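Local structure of molybdenum-binding-protein (Azotobacter vinelandii, 1H9M) at residues 102-105 with 109-112. The protein binds molybdate ions in the cytoplasm and probably serves molybdenum storage and homeostasis. Sequence-based numbering, arbitrary orientation.
Sequences LALQ and EITS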
ATOM      1  N   LEU A 102     -10.924  -0.991  15.899  1.00 20.95           N
ATOM      2  CA  LEU A 102     -10.420  -1.366  17.236  1.00 23.23           C
ATOM      3  C   LEU A 102     -10.348  -0.075  18.073  1.00 29.09           C
ATOM      4  O   LEU A 102     -10.133   1.022  17.580  1.00 28.52           O
ATOM      5  CB  LEU A 102      -8.980  -1.860  17.211  1.00 27.06           C
ATOM      6  CG  LEU A 102      -8.544  -2.936  16.241  1.00 27.36           C
ATOM      7  CD1 LEU A 102      -7.089  -3.336  16.496  1.00 27.03           C
ATOM      8  CD2 LEU A 102      -9.398  -4.197  16.281  1.00 28.15           C
ATOM      9  N   ALA A 103     -10.540  -0.255  19.379  1.00 26.31           N
ATOM     10  CA  ALA A 103     -10.382   0.816  20.358  1.00 31.34           C
ATOM     11  C   ALA A 103      -9.006   0.591  20.991  1.00 27.27           C
ATOM     12  O   ALA A 103      -8.679  -0.484  21.500  1.00 29.05           O
ATOM     13  CB  ALA A 103     -11.510   0.728  21.388  1.00 32.42           C
ATOM     14  N   LEU A 104      -8.180   1.611  20.973  1.00 34.75           N
ATOM     15  CA  LEU A 104      -6.838   1.549  21.511  1.00 38.10           C
ATOM     16  C   LEU A 104      -6.730   2.211  22.873  1.00 42.78           C
ATOM     17  O   LEU A 104      -7.674   2.851  23.315  1.00 40.21           O
ATOM     18  CB  LEU A 104      -5.927   2.285  20.505  1.00 40.12           C
ATOM     19  CG  LEU A 104      -5.926   1.633  19.112  1.00 40.49           C
ATOM     20  CD1 LEU A 104      -5.023   2.411  18.170  1.00 40.28           C
ATOM     21  CD2 LEU A 104      -5.482   0.182  19.206  1.00 39.05           C
ATOM     22  N   GLN A 105      -5.532   2.149  23.423  1.00 51.31           N
ATOM     23  CA  GLN A 105      -5.252   2.779  24.713  1.00 56.95           C
ATOM     24  C   GLN A 105      -5.434   4.289  24.656  1.00 59.71           C
ATOM     25  O   GLN A 105      -4.855   4.945  23.786  1.00 61.23           O
ATOM     26  CB  GLN A 105      -3.797   2.463  25.095  1.00 58.40           C
ATOM     27  N   GLU A 109      -9.205   5.218  18.106  1.00 33.90           N
ATOM     28  CA  GLU A 109      -9.758   4.083  17.356  1.00 30.06           C
ATOM     29  C   GLU A 109      -8.917   3.832  16.086  1.00 25.46           C
ATOM     30  O   GLU A 109      -8.485   4.847  15.549  1.00 29.61           O
ATOM     31  CB  GLU A 109     -11.150   4.423  16.827  1.00 36.05           C
ATOM     32  CG  GLU A 109     -12.259   4.537  17.849  1.00 48.72           C
ATOM     33  CD  GLU A 109     -13.604   4.801  17.200  1.00 53.58           C
ATOM     34  OE1 GLU A 109     -13.720   4.795  15.954  1.00 56.96           O
ATOM     35  OE2 GLU A 109     -14.582   4.997  17.951  1.00 66.12           O
ATOM     36  N   ILE A 110      -8.864   2.598  15.578  1.00 21.15           N
ATOM     37  CA  ILE A 110      -8.149   2.436  14.284  1.00 23.49           C
ATOM     38  C   ILE A 110      -9.008   1.503  13.451  1.00 21.90           C
ATOM     39  O   ILE A 110      -9.565   0.582  14.042  1.00 22.68           O
ATOM     40  CB  ILE A 110      -6.729   1.862  14.413  1.00 22.51           C
ATOM     41  CG1 ILE A 110      -6.080   1.596  13.033  1.00 26.24           C
ATOM     42  CG2 ILE A 110      -6.715   0.583  15.198  1.00 27.68           C
ATOM     43  CD1 ILE A 110      -4.576   1.710  12.964  1.00 29.41           C
ATOM     44  N   THR A 111      -9.233   1.797  12.162  1.00 18.95           N
ATOM     45  CA  THR A 111     -10.098   0.945  11.375  1.00 18.66           C
ATOM     46  C   THR A 111      -9.228   0.227  10.326  1.00 20.50           C
ATOM     47  O   THR A 111      -8.373   0.845   9.676  1.00 19.64           O
ATOM     48  CB  THR A 111     -11.125   1.842  10.688  1.00 27.11           C
ATOM     49  OG1 THR A 111     -11.886   2.516  11.746  1.00 27.67           O
ATOM     50  CG2 THR A 111     -12.085   1.081   9.795  1.00 27.18           C
ATOM     51  N   SER A 112      -9.583  -1.016  10.108  1.00 16.60           N
ATOM     52  CA  SER A 112      -8.858  -1.843   9.122  1.00 15.95           C
ATOM     53  C   SER A 112      -9.865  -2.462   8.190  1.00 17.94           C
ATOM     54  O   SER A 112     -11.042  -2.714   8.573  1.00 19.61           O
ATOM     55  CB  SER A 112      -8.093  -2.958   9.876  1.00 18.40           C
ATOM     56  OG  SER A 112      -7.731  -3.974   8.980  1.00 19.50           O
TER
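L102 and I110 sit directly across from each other and trade both of their backbone bonds, forming an antiparallel hydrogen-bonded pair in the hairpin of strands 97-104 and 109-115. L102 N gives its hydrogen to I110 O at 2.8 Å, almost straight (170°). The return bond, I110 N to L102 O, is just as short at 2.8 Å but more bent (151°). L102 O also receives a CA-H contact from E109 CA at 3.1 Å.

The tight side is the face carrying L102 and I110. Here the methyl CG2 of I110 does the touching: L102 CB lies 3.9 Å from it, the two side chains running side by side, while L104 CD1 comes in at a slant, roughly at right angles to the L102 approach, also 3.9 Å from I110 CG2. A chi1 of 175° swings the longer CG1 branch of I110 opposite its backbone N, away from the leucines, and leaves CG2 facing them. L102 rests on V88 and L104 on L84, both of strand 82-93, and I110 on A132 and I134, consistent with the interior of an OB-type fold. I110 also meets N10 and F12 of strand 10-21 in the first TOBE half, so the buried face reaches the junction of the two halves.

On the other face A103 and E109, a non-hydrogen-bonded pair, meet through their CA atoms alone, 4.5 Å apart. E109 lays CB 3.6 Å from L102 O, then extends at the exposed surface to a salt bridge with K89. The chemistry therefore divides by face: apolar burial inside, charge pairing outside, and two backbone bonds fixing the register between them.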